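Local coordinates for protein beta-galactosidase (Trichoderma reesei, PDB 3OG2) that probably hydrolyses terminal non-reducing beta-D-galactose residues of beta-D-galactosides, as a glycoprotein of glycoside hydrolase family 35, at residues I583-R591 / V602-E613; E357-Q367 / R552-V560. All coordinates share one frame; numbering follows the deposited sequence.

Contact 1 lies within one all-beta domain, whereas contact 2 seats that domain's edge strand, 558-559, and the helical turn before it on helix 357-370 of the TIM barrel. Both are largely buried, and they share a sheet: Ile584 O probably bonds Trp559 N, and Gly586 N probably bonds Asn557 O. Contact 1 is held mainly by antiparallel backbone bonds, with a salt bridge at one end; contact 2 depends on side chains, including a lysine that meets two carbonyls and an indole. A glycan also spans them. Its first sugar is joined to Asn607 in contact 1, and its later sugars bind Glu357 and Asn553 in contact 2.

Contact 1 of 2, residues I583-R591 / V602-E613; sequences IINGGYLIR and VQADFNVTTPLE. With NAG (2-acetamido-2-deoxy-beta-D-glucopyranose), chain B.
A classic beta bulge at the start of the hairpin formed by strands 589-596 and 599-605 sets Tyr588 and Leu589 together against Asp605. Leu589 N bonds Asp605 O at 3.2 Å, while Tyr588 N reaches the same oxygen by a weak bond of 3.1 Å. The return bond, Asp605 N to Leu589 O, is 2.8 Å. Beyond it, the side chain of Asp605 meets Arg591, whose chain is extended from CG to NE and grips the carboxylate side-on: NE lies 2.8 Å from OD1 and NH2 2.8 Å from OD2. The guanidinium keeps both oxygens close to its own plane but approaches the carboxylate from above, with the two planes 48° apart. Leu589 CD2 covers one guanidinium face. This buried aspartate is also held by Gly984 N and Thr983 OG1, and the arginine reaches Asp60 and His63 of barrel helix 58-66, so the pair helps join the beta domain to its neighbours.

On the other face of the sheet, Ile590 CD1 sits 3.7 Å from Ala604 CB; the small alanine makes room for the isoleucine's bent tip, which also meets Val602 and Leu612. Strands 583-585 and 612-615 form another antiparallel pair of the same mixed sheet. There Asn585 and Glu613 form a hydrogen-bonded pair, and Asn585 ND2 adds a nearly straight bond (175°) of 2.9 Å to Glu613 OE1, which Arg537 also engages. Gly586 and Gly587 turn the chain with positive phi, a conformation glycine takes easily, and a water links Gly587 N to Thr610 OG1.

The backbone of Asn607 sets CB over one face of the Tyr588 ring in a CH-pi contact, and chi1 of 69° turns the amide toward the first N-acetylglucosamine, whose C1 is covalently bonded to ND2 (1.4 Å).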
loop_
_atom_site.group_PDB
_atom_site.type_symbol
_atom_site.label_atom_id
_atom_site.label_comp_id
_atom_site.label_asym_id
_atom_site.label_seq_id
_atom_site.Cartn_x
_atom_site.Cartn_y
_atom_site.Cartn_z
ATOM N N ILE A 583 -6.494 17.118 -22.291
ATOM C CA ILE A 583 -5.166 16.540 -22.272
ATOM C C ILE A 583 -4.182 17.635 -21.862
ATOM O O ILE A 583 -4.249 18.725 -22.429
ATOM C CB ILE A 583 -4.772 15.949 -23.633
ATOM C CG1 ILE A 583 -5.729 14.811 -24.046
ATOM C CG2 ILE A 583 -3.331 15.478 -23.629
ATOM C CD1 ILE A 583 -5.622 14.374 -25.484
ATOM N N ILE A 584 -3.351 17.349 -20.854
ATOM C CA ILE A 584 -2.427 18.399 -20.386
ATOM C C ILE A 584 -1.016 17.845 -20.437
ATOM O O ILE A 584 -0.737 16.766 -19.892
ATOM C CB ILE A 584 -2.805 18.891 -18.972
ATOM C CG1 ILE A 584 -4.200 19.519 -18.990
ATOM C CG2 ILE A 584 -1.720 19.835 -18.404
ATOM C CD1 ILE A 584 -4.742 20.072 -17.695
ATOM N N ASN A 585 -0.124 18.612 -21.076
ATOM C CA ASN A 585 1.296 18.251 -21.127
ATOM C C ASN A 585 2.048 19.135 -20.122
ATOM O O ASN A 585 2.113 20.380 -20.360
ATOM C CB ASN A 585 1.797 18.443 -22.553
ATOM C CG ASN A 585 3.299 18.394 -22.683
ATOM O OD1 ASN A 585 3.984 17.812 -21.841
ATOM N ND2 ASN A 585 3.798 19.039 -23.755
ATOM N N GLY A 586 2.576 18.541 -19.074
ATOM C CA GLY A 586 3.345 19.265 -18.086
ATOM C C GLY A 586 2.757 19.042 -16.711
ATOM O O GLY A 586 1.547 18.778 -16.521
ATOM N N GLY A 587 3.614 19.169 -15.711
ATOM C CA GLY A 587 3.179 19.133 -14.315
ATOM C C GLY A 587 3.607 17.848 -13.635
ATOM O O GLY A 587 3.669 16.775 -14.234
ATOM N N TYR A 588 3.859 17.956 -12.321
ATOM C CA TYR A 588 4.146 16.791 -11.496
ATOM C C TYR A 588 2.897 15.967 -11.211
ATOM O O TYR A 588 2.965 14.743 -11.042
ATOM C CB TYR A 588 4.755 17.296 -10.220
ATOM C CG TYR A 588 4.923 16.349 -9.060
ATOM C CD1 TYR A 588 5.969 15.430 -8.942
ATOM C CD2 TYR A 588 3.991 16.433 -8.021
ATOM C CE1 TYR A 588 6.103 14.592 -7.858
ATOM C CE2 TYR A 588 4.115 15.617 -6.900
ATOM C CZ TYR A 588 5.165 14.696 -6.847
ATOM O OH TYR A 588 5.290 13.900 -5.735
ATOM N N LEU A 589 1.744 16.646 -11.175
ATOM C CA LEU A 589 0.470 15.996 -11.000
ATOM C C LEU A 589 -0.621 16.923 -11.555
ATOM O O LEU A 589 -0.608 18.116 -11.217
ATOM C CB LEU A 589 0.161 15.732 -9.514
ATOM C CG LEU A 589 -1.198 15.108 -9.190
ATOM C CD1 LEU A 589 -1.368 13.720 -9.851
ATOM C CD2 LEU A 589 -1.338 14.953 -7.675
ATOM N N ILE A 590 -1.544 16.392 -12.348
ATOM C CA ILE A 590 -2.802 17.098 -12.602
ATOM C C ILE A 590 -3.889 16.364 -11.858
ATOM O O ILE A 590 -4.106 15.181 -12.093
ATOM C CB ILE A 590 -3.115 17.175 -14.103
ATOM C CG1 ILE A 590 -1.980 17.882 -14.838
ATOM C CG2 ILE A 590 -4.480 17.796 -14.305
ATOM C CD1 ILE A 590 -1.800 19.361 -14.497
ATOM N N ARG A 591 -4.483 17.059 -10.893
ATOM C CA ARG A 591 -5.475 16.447 -10.034
ATOM C C ARG A 591 -6.848 16.474 -10.665
ATOM O O ARG A 591 -7.578 15.478 -10.541
ATOM C CB ARG A 591 -5.558 17.191 -8.678
ATOM C CG ARG A 591 -4.271 17.030 -7.867
ATOM C CD ARG A 591 -4.389 17.940 -6.584
ATOM N NE ARG A 591 -3.143 17.750 -5.843
ATOM C CZ ARG A 591 -2.915 16.748 -5.018
ATOM N NH1 ARG A 591 -3.832 15.833 -4.717
ATOM N NH2 ARG A 591 -1.712 16.679 -4.455
ATOM N N VAL A 602 -7.849 24.333 -13.468
ATOM C CA VAL A 602 -7.027 23.149 -13.311
ATOM C C VAL A 602 -6.473 23.132 -11.875
ATOM O O VAL A 602 -5.958 24.164 -11.431
ATOM C CB VAL A 602 -5.871 23.209 -14.318
ATOM C CG1 VAL A 602 -5.022 21.938 -14.208
ATOM C CG2 VAL A 602 -6.382 23.417 -15.748
ATOM N N GLN A 603 -6.528 21.984 -11.240
ATOM C CA GLN A 603 -5.801 21.801 -9.999
ATOM C C GLN A 603 -4.565 20.949 -10.271
ATOM O O GLN A 603 -4.734 19.868 -10.854
ATOM C CB GLN A 603 -6.717 21.120 -8.955
ATOM C CG GLN A 603 -7.909 21.995 -8.563
ATOM C CD GLN A 603 -7.533 23.313 -7.905
ATOM O OE1 GLN A 603 -7.997 24.386 -8.372
ATOM N NE2 GLN A 603 -6.741 23.277 -6.828
ATOM N N ALA A 604 -3.410 21.418 -9.873
ATOM C CA ALA A 604 -2.156 20.797 -10.280
ATOM C C ALA A 604 -1.098 20.918 -9.172
ATOM O O ALA A 604 -1.210 21.848 -8.369
ATOM C CB ALA A 604 -1.635 21.493 -11.516
ATOM N N ASP A 605 -0.141 20.014 -9.198
ATOM C CA ASP A 605 1.024 20.143 -8.332
ATOM C C ASP A 605 2.278 20.266 -9.201
ATOM O O ASP A 605 2.359 19.667 -10.270
ATOM C CB ASP A 605 1.224 18.954 -7.392
ATOM C CG ASP A 605 0.162 18.881 -6.311
ATOM O OD1 ASP A 605 -0.974 19.356 -6.485
ATOM O OD2 ASP A 605 0.481 18.304 -5.200
ATOM N N PHE A 606 3.222 21.055 -8.708
ATOM C CA PHE A 606 4.462 21.286 -9.399
ATOM C C PHE A 606 5.660 21.062 -8.469
ATOM O O PHE A 606 5.761 21.660 -7.396
ATOM C CB PHE A 606 4.530 22.746 -9.880
ATOM C CG PHE A 606 3.361 23.082 -10.778
ATOM C CD1 PHE A 606 3.373 22.688 -12.118
ATOM C CD2 PHE A 606 2.276 23.799 -10.274
ATOM C CE1 PHE A 606 2.322 22.993 -12.970
ATOM C CE2 PHE A 606 1.220 24.101 -11.139
ATOM C CZ PHE A 606 1.231 23.704 -12.466
ATOM N N ASN A 607 6.570 20.165 -8.848
ATOM C CA ASN A 607 7.761 19.967 -8.009
ATOM C C ASN A 607 8.990 20.603 -8.678
ATOM O O ASN A 607 10.029 20.738 -7.996
ATOM C CB ASN A 607 8.046 18.507 -7.686
ATOM C CG ASN A 607 8.489 17.699 -8.906
ATOM O OD1 ASN A 607 8.138 18.020 -10.044
ATOM N ND2 ASN A 607 9.277 16.659 -8.635
ATOM N N VAL A 608 8.858 20.995 -9.935
ATOM C CA VAL A 608 9.912 21.665 -10.675
ATOM C C VAL A 608 9.198 22.664 -11.576
ATOM O O VAL A 608 7.996 22.593 -11.876
ATOM C CB VAL A 608 10.760 20.729 -11.533
ATOM C CG1 VAL A 608 11.495 19.762 -10.654
ATOM C CG2 VAL A 608 9.905 20.019 -12.583
ATOM N N THR A 609 9.936 23.647 -12.096
ATOM C CA THR A 609 9.229 24.573 -13.003
ATOM C C THR A 609 8.957 23.833 -14.301
ATOM O O THR A 609 9.663 22.937 -14.783
ATOM C CB THR A 609 10.011 25.862 -13.173
ATOM O OG1 THR A 609 11.225 25.428 -13.733
ATOM C CG2 THR A 609 10.265 26.492 -11.816
ATOM N N THR A 610 7.839 24.210 -14.936
ATOM C CA THR A 610 7.386 23.648 -16.205
ATOM C C THR A 610 6.323 24.557 -16.781
ATOM O O THR A 610 5.577 25.119 -15.983
ATOM C CB THR A 610 6.830 22.230 -15.976
ATOM O OG1 THR A 610 6.322 21.714 -17.212
ATOM C CG2 THR A 610 5.672 22.249 -14.968
ATOM N N PRO A 611 6.189 24.641 -18.086
ATOM C CA PRO A 611 4.977 25.196 -18.658
ATOM C C PRO A 611 3.873 24.164 -18.559
ATOM O O PRO A 611 4.093 22.990 -18.242
ATOM C CB PRO A 611 5.297 25.430 -20.150
ATOM C CG PRO A 611 6.540 24.650 -20.398
ATOM C CD PRO A 611 7.158 24.222 -19.126
ATOM N N LEU A 612 2.664 24.578 -18.842
ATOM C CA LEU A 612 1.529 23.667 -19.000
ATOM C C LEU A 612 0.973 23.915 -20.395
ATOM O O LEU A 612 0.689 25.058 -20.733
ATOM C CB LEU A 612 0.373 23.939 -18.037
ATOM C CG LEU A 612 0.469 23.503 -16.607
ATOM C CD1 LEU A 612 -0.868 23.798 -15.935
ATOM C CD2 LEU A 612 0.877 22.026 -16.506
ATOM N N GLU A 613 0.789 22.833 -21.142
ATOM C CA GLU A 613 0.164 22.910 -22.453
ATOM C C GLU A 613 -1.177 22.173 -22.381
ATOM O O GLU A 613 -1.231 21.038 -21.948
ATOM C CB GLU A 613 1.050 22.296 -23.522
ATOM C CG GLU A 613 0.413 22.257 -24.918
ATOM C CD GLU A 613 1.336 21.500 -25.868
ATOM O OE1 GLU A 613 1.892 20.412 -25.523
ATOM O OE2 GLU A 613 1.540 21.932 -27.037
HETATM C C1 NAG B . 9.879 15.958 -9.715
HETATM C C2 NAG B . 11.140 15.237 -9.152
HETATM C C3 NAG B . 11.793 14.397 -10.245
HETATM C C4 NAG B . 10.723 13.384 -10.783
HETATM C C5 NAG B . 9.462 14.173 -11.218
HETATM C C6 NAG B . 8.329 13.207 -11.562
HETATM C C7 NAG B . 12.201 16.701 -7.505
HETATM C C8 NAG B . 13.251 17.742 -7.277
HETATM N N2 NAG B . 12.095 16.249 -8.759
HETATM O O3 NAG B . 12.836 13.633 -9.618
HETATM O O4 NAG B . 11.259 12.808 -11.971
HETATM O O5 NAG B . 8.991 14.895 -10.080
HETATM O O6 NAG B . 7.300 13.967 -12.186
HETATM O O7 NAG B . 11.384 16.351 -6.633
HETATM O O HOH W 1 4.463 21.760 -21.220
HETATM O O HOH W 2 6.442 18.972 -16.902
#

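Contact 2 of 2, residues E357-Q367 / R552-V560. With MAN (alpha-D-mannopyranose), chain C; NAG (2-acetamido-2-deoxy-beta-D-glucopyranose), chain D; BMA (beta-D-mannopyranose), chain E.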
loop_
_atom_site.group_PDB
_atom_site.type_symbol
_atom_site.label_atom_id
_atom_site.label_comp_id
_atom_site.label_asym_id
_atom_site.label_seq_id
_atom_site.Cartn_x
_atom_site.Cartn_y
_atom_site.Cartn_z
ATOM N N GLU A 357 9.840 6.465 -11.192
ATOM C CA GLU A 357 9.534 6.282 -12.624
ATOM C C GLU A 357 8.378 5.321 -12.842
ATOM O O GLU A 357 7.582 5.470 -13.775
ATOM C CB GLU A 357 10.784 5.817 -13.340
ATOM C CG GLU A 357 10.586 5.832 -14.869
ATOM C CD GLU A 357 11.883 5.903 -15.683
ATOM O OE1 GLU A 357 12.963 6.323 -15.152
ATOM O OE2 GLU A 357 11.837 5.564 -16.872
ATOM N N LYS A 358 8.280 4.315 -11.947
ATOM C CA LYS A 358 7.205 3.332 -12.109
ATOM C C LYS A 358 5.838 3.988 -12.039
ATOM O O LYS A 358 4.885 3.494 -12.635
ATOM C CB LYS A 358 7.283 2.175 -11.065
ATOM C CG LYS A 358 7.289 2.694 -9.633
ATOM C CD LYS A 358 7.446 1.586 -8.621
ATOM C CE LYS A 358 6.286 0.578 -8.653
ATOM N NZ LYS A 358 6.542 -0.548 -7.687
ATOM N N TYR A 359 5.657 5.101 -11.354
ATOM C CA TYR A 359 4.357 5.813 -11.369
ATOM C C TYR A 359 4.035 6.238 -12.792
ATOM O O TYR A 359 2.919 6.044 -13.302
ATOM C CB TYR A 359 4.400 7.010 -10.377
ATOM C CG TYR A 359 3.093 7.782 -10.420
ATOM C CD1 TYR A 359 2.889 8.834 -11.333
ATOM C CD2 TYR A 359 2.045 7.446 -9.530
ATOM C CE1 TYR A 359 1.704 9.536 -11.402
ATOM C CE2 TYR A 359 0.853 8.142 -9.592
ATOM C CZ TYR A 359 0.692 9.187 -10.521
ATOM O OH TYR A 359 -0.467 9.913 -10.619
ATOM N N SER A 360 5.007 6.948 -13.420
ATOM C CA SER A 360 4.699 7.516 -14.743
ATOM C C SER A 360 4.492 6.422 -15.767
ATOM O O SER A 360 3.634 6.572 -16.653
ATOM C CB SER A 360 5.837 8.446 -15.162
ATOM O OG SER A 360 6.005 9.485 -14.178
ATOM N N GLU A 361 5.251 5.311 -15.645
ATOM C CA GLU A 361 5.021 4.190 -16.587
ATOM C C GLU A 361 3.638 3.583 -16.374
ATOM O O GLU A 361 2.959 3.233 -17.337
ATOM C CB GLU A 361 6.098 3.152 -16.369
ATOM C CG GLU A 361 5.747 1.821 -17.044
ATOM C CD GLU A 361 5.550 1.841 -18.544
ATOM O OE1 GLU A 361 6.335 2.586 -19.206
ATOM O OE2 GLU A 361 4.666 1.117 -19.128
ATOM N N LEU A 362 3.198 3.474 -15.105
ATOM C CA LEU A 362 1.865 2.901 -14.850
ATOM C C LEU A 362 0.785 3.790 -15.427
ATOM O O LEU A 362 -0.218 3.266 -15.951
ATOM C CB LEU A 362 1.722 2.700 -13.351
ATOM C CG LEU A 362 0.484 1.986 -12.866
ATOM C CD1 LEU A 362 0.260 0.650 -13.575
ATOM C CD2 LEU A 362 0.635 1.747 -11.354
ATOM N N LYS A 363 0.980 5.121 -15.373
ATOM C CA LYS A 363 0.003 6.033 -15.986
ATOM C C LYS A 363 -0.100 5.799 -17.480
ATOM O O LYS A 363 -1.178 5.890 -18.049
ATOM C CB LYS A 363 0.493 7.474 -15.729
ATOM C CG LYS A 363 -0.397 8.523 -16.375
ATOM C CD LYS A 363 -0.034 9.978 -15.956
ATOM C CE LYS A 363 1.440 10.254 -16.338
ATOM N NZ LYS A 363 1.760 11.691 -16.067
ATOM N N LEU A 364 1.015 5.496 -18.186
ATOM C CA LEU A 364 0.882 5.260 -19.626
ATOM C C LEU A 364 -0.055 4.082 -19.885
ATOM O O LEU A 364 -0.857 4.089 -20.833
ATOM C CB LEU A 364 2.240 4.943 -20.233
ATOM C CG LEU A 364 3.353 5.949 -20.001
ATOM C CD1 LEU A 364 4.612 5.507 -20.758
ATOM C CD2 LEU A 364 2.933 7.338 -20.448
ATOM N N GLN A 365 0.050 3.077 -19.010
ATOM C CA GLN A 365 -0.784 1.873 -19.200
ATOM C C GLN A 365 -2.232 2.107 -18.836
ATOM O O GLN A 365 -3.132 1.663 -19.563
ATOM C CB GLN A 365 -0.216 0.742 -18.328
ATOM C CG GLN A 365 1.224 0.340 -18.737
ATOM C CD GLN A 365 1.740 -0.768 -17.843
ATOM O OE1 GLN A 365 0.989 -1.517 -17.195
ATOM N NE2 GLN A 365 3.037 -0.922 -17.758
ATOM N N GLY A 366 -2.483 2.833 -17.731
ATOM C CA GLY A 366 -3.877 3.105 -17.379
ATOM C C GLY A 366 -4.583 3.980 -18.405
ATOM O O GLY A 366 -5.757 3.759 -18.765
ATOM N N GLN A 367 -3.854 4.997 -18.903
ATOM C CA GLN A 367 -4.476 5.882 -19.882
ATOM C C GLN A 367 -4.739 5.172 -21.201
ATOM O O GLN A 367 -5.760 5.437 -21.837
ATOM C CB GLN A 367 -3.591 7.117 -20.071
ATOM C CG GLN A 367 -3.529 7.961 -18.786
ATOM C CD GLN A 367 -4.864 8.516 -18.404
ATOM O OE1 GLN A 367 -5.852 8.665 -19.066
ATOM N NE2 GLN A 367 -4.903 8.879 -17.097
ATOM N N ARG A 552 8.862 8.306 -24.873
ATOM C CA ARG A 552 8.285 7.837 -23.608
ATOM C C ARG A 552 8.500 8.818 -22.488
ATOM O O ARG A 552 7.603 9.082 -21.694
ATOM C CB ARG A 552 8.979 6.512 -23.217
ATOM C CG ARG A 552 8.389 5.969 -21.936
ATOM C CD ARG A 552 9.272 4.827 -21.385
ATOM N NE ARG A 552 9.211 3.625 -22.220
ATOM C CZ ARG A 552 10.105 3.066 -23.002
ATOM N NH1 ARG A 552 11.365 3.540 -23.181
ATOM N NH2 ARG A 552 9.732 1.967 -23.633
ATOM N N ASN A 553 9.720 9.364 -22.378
ATOM C CA ASN A 553 9.987 10.249 -21.253
ATOM C C ASN A 553 9.186 11.540 -21.375
ATOM O O ASN A 553 8.861 12.089 -20.321
ATOM C CB ASN A 553 11.490 10.530 -21.147
ATOM C CG ASN A 553 12.195 9.279 -20.685
ATOM O OD1 ASN A 553 12.492 8.374 -21.467
ATOM N ND2 ASN A 553 12.517 9.213 -19.396
ATOM N N SER A 554 8.854 11.986 -22.577
ATOM C CA SER A 554 7.913 13.119 -22.679
ATOM C C SER A 554 6.507 12.670 -22.311
ATOM O O SER A 554 5.782 13.415 -21.618
ATOM C CB SER A 554 7.913 13.630 -24.112
ATOM O OG SER A 554 9.158 14.209 -24.383
ATOM N N ALA A 555 6.085 11.478 -22.761
ATOM C CA ALA A 555 4.733 11.003 -22.439
ATOM C C ALA A 555 4.492 10.889 -20.939
ATOM O O ALA A 555 3.402 11.078 -20.425
ATOM C CB ALA A 555 4.509 9.613 -23.050
ATOM N N TYR A 556 5.551 10.613 -20.177
ATOM C CA TYR A 556 5.442 10.543 -18.718
ATOM C C TYR A 556 4.870 11.837 -18.142
ATOM O O TYR A 556 4.307 11.805 -17.049
ATOM C CB TYR A 556 6.841 10.414 -18.140
ATOM C CG TYR A 556 7.464 9.034 -18.152
ATOM C CD1 TYR A 556 6.779 7.859 -18.422
ATOM C CD2 TYR A 556 8.839 8.959 -17.823
ATOM C CE1 TYR A 556 7.448 6.621 -18.391
ATOM C CE2 TYR A 556 9.493 7.729 -17.758
ATOM C CZ TYR A 556 8.792 6.563 -18.051
ATOM O OH TYR A 556 9.434 5.350 -17.983
ATOM N N ASN A 557 5.025 12.960 -18.840
ATOM C CA ASN A 557 4.532 14.231 -18.302
ATOM C C ASN A 557 3.179 14.655 -18.834
ATOM O O ASN A 557 2.756 15.779 -18.578
ATOM C CB ASN A 557 5.569 15.354 -18.641
ATOM C CG ASN A 557 6.905 15.027 -17.980
ATOM O OD1 ASN A 557 7.088 14.826 -16.782
ATOM N ND2 ASN A 557 7.900 15.004 -18.862
ATOM N N TYR A 558 2.483 13.785 -19.541
ATOM C CA TYR A 558 1.125 14.084 -20.003
ATOM C C TYR A 558 0.079 13.517 -19.027
ATOM O O TYR A 558 0.343 12.526 -18.312
ATOM C CB TYR A 558 0.865 13.423 -21.393
ATOM C CG TYR A 558 1.460 14.165 -22.567
ATOM C CD1 TYR A 558 2.864 14.306 -22.709
ATOM C CD2 TYR A 558 0.683 14.710 -23.582
ATOM C CE1 TYR A 558 3.393 14.980 -23.813
ATOM C CE2 TYR A 558 1.206 15.393 -24.690
ATOM C CZ TYR A 558 2.573 15.507 -24.775
ATOM O OH TYR A 558 3.120 16.198 -25.866
ATOM N N TRP A 559 -1.099 14.145 -19.043
ATOM C CA TRP A 559 -2.144 13.844 -18.089
ATOM C C TRP A 559 -3.462 13.908 -18.816
ATOM O O TRP A 559 -3.608 14.680 -19.777
ATOM C CB TRP A 559 -2.143 14.897 -16.947
ATOM C CG TRP A 559 -0.832 14.977 -16.238
ATOM C CD1 TRP A 559 0.187 15.837 -16.555
ATOM C CD2 TRP A 559 -0.370 14.204 -15.137
ATOM N NE1 TRP A 559 1.263 15.648 -15.695
ATOM C CE2 TRP A 559 0.939 14.634 -14.824
ATOM C CE3 TRP A 559 -0.948 13.153 -14.382
ATOM C CZ2 TRP A 559 1.708 14.092 -13.787
ATOM C CZ3 TRP A 559 -0.166 12.630 -13.359
ATOM C CH2 TRP A 559 1.116 13.071 -13.057
ATOM N N VAL A 560 -4.442 13.134 -18.336
ATOM C CA VAL A 560 -5.749 13.138 -18.978
ATOM C C VAL A 560 -6.844 13.238 -17.932
ATOM O O VAL A 560 -7.623 12.291 -17.686
ATOM C CB VAL A 560 -5.953 11.886 -19.852
ATOM C CG1 VAL A 560 -7.159 12.078 -20.765
ATOM C CG2 VAL A 560 -4.721 11.548 -20.696
HETATM C C1 MAN C . 15.387 7.728 -16.990
HETATM C C2 MAN C . 14.960 6.517 -17.808
HETATM C C3 MAN C . 15.984 6.341 -18.956
HETATM C C4 MAN C . 16.031 7.637 -19.803
HETATM C C5 MAN C . 16.448 8.806 -18.880
HETATM C C6 MAN C . 16.385 10.125 -19.659
HETATM O O2 MAN C . 13.666 6.765 -18.333
HETATM O O3 MAN C . 15.468 5.271 -19.801
HETATM O O4 MAN C . 17.012 7.473 -20.805
HETATM O O5 MAN C . 15.492 8.886 -17.818
HETATM O O6 MAN C . 16.923 11.179 -18.845
HETATM C C1 NAG D . 11.542 11.455 -11.874
HETATM C C2 NAG D . 11.713 10.929 -13.292
HETATM C C3 NAG D . 12.184 9.490 -13.290
HETATM C C4 NAG D . 13.462 9.370 -12.443
HETATM C C5 NAG D . 13.179 9.939 -11.036
HETATM C C6 NAG D . 14.417 9.987 -10.155
HETATM C C7 NAG D . 10.067 11.993 -14.782
HETATM C C8 NAG D . 8.620 12.061 -15.178
HETATM N N2 NAG D . 10.400 10.999 -13.966
HETATM O O3 NAG D . 12.390 9.031 -14.591
HETATM O O4 NAG D . 13.760 7.976 -12.320
HETATM O O5 NAG D . 12.780 11.312 -11.206
HETATM O O6 NAG D . 15.489 10.646 -10.805
HETATM O O7 NAG D . 10.861 12.895 -15.083
HETATM C C1 BMA E . 15.050 7.661 -12.472
HETATM C C2 BMA E . 15.259 6.162 -12.214
HETATM C C3 BMA E . 16.729 5.817 -12.470
HETATM C C4 BMA E . 17.148 6.233 -13.888
HETATM C C5 BMA E . 16.825 7.738 -14.072
HETATM C C6 BMA E . 17.183 8.278 -15.434
HETATM O O2 BMA E . 14.377 5.369 -13.030
HETATM O O3 BMA E . 16.862 4.405 -12.356
HETATM O O4 BMA E . 18.574 6.047 -13.975
HETATM O O5 BMA E . 15.404 7.962 -13.846
HETATM O O6 BMA E . 16.672 7.384 -16.462
HETATM O O HOH W 3 4.300 11.574 -14.012
HETATM O O HOH W 4 8.958 2.632 -18.794
HETATM O O HOH W 5 6.904 2.516 -21.978
HETATM O O HOH W 6 -7.247 10.324 -15.681
#
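Lys363 NZ is gripped from several sides: it donates to Tyr556 O at 2.7 Å and to Tyr558 O at 2.8 Å, and it stands over the six-membered ring of Trp559. This cation-pi contact is almost central, with NZ 3.1 Å from the ring centroid and only 5° off the normal. A bend at chi3 (58°) turns the long chain back over the indole, whose NE1 bonds Gly587 O. Lysine suits this buried place because its ammonium can serve both the carbonyls of a type I beta turn, Ala555 to Tyr558, and a ring face. Helix 357-370, which follows the last strand of the TIM barrel, is thereby fixed to the turn that leads into strand 558-559, the edge of an all-beta sheet.

Toward the N-terminal part of the helix segment, Tyr556 OH donates to the anti lone pair of Glu357 OE2 (2.7 Å). The tyrosine ring is sandwiched between Ser360 CB over one face, 3.8 Å from the centroid, and Arg552 O over the other; serine is small enough to let the helix come this close. Glu357 also holds the glycan, since OE2 accepts from alpha-mannose O2 (2.6 Å) and OE1 from beta-mannose O2 (2.7 Å). Asn553 ND2 donates in turn to that alpha-mannose O2. Two waters connect Glu361 OE1 to Tyr556 OH and to Arg552 NE, while Arg552 makes its salt bridge with Asp449. Beside this polar patch, the two branches of Leu364 divide their packing: CD1 meets the Tyr556 ring obliquely, and CD2 rests 3.8 Å from Ala555 CB.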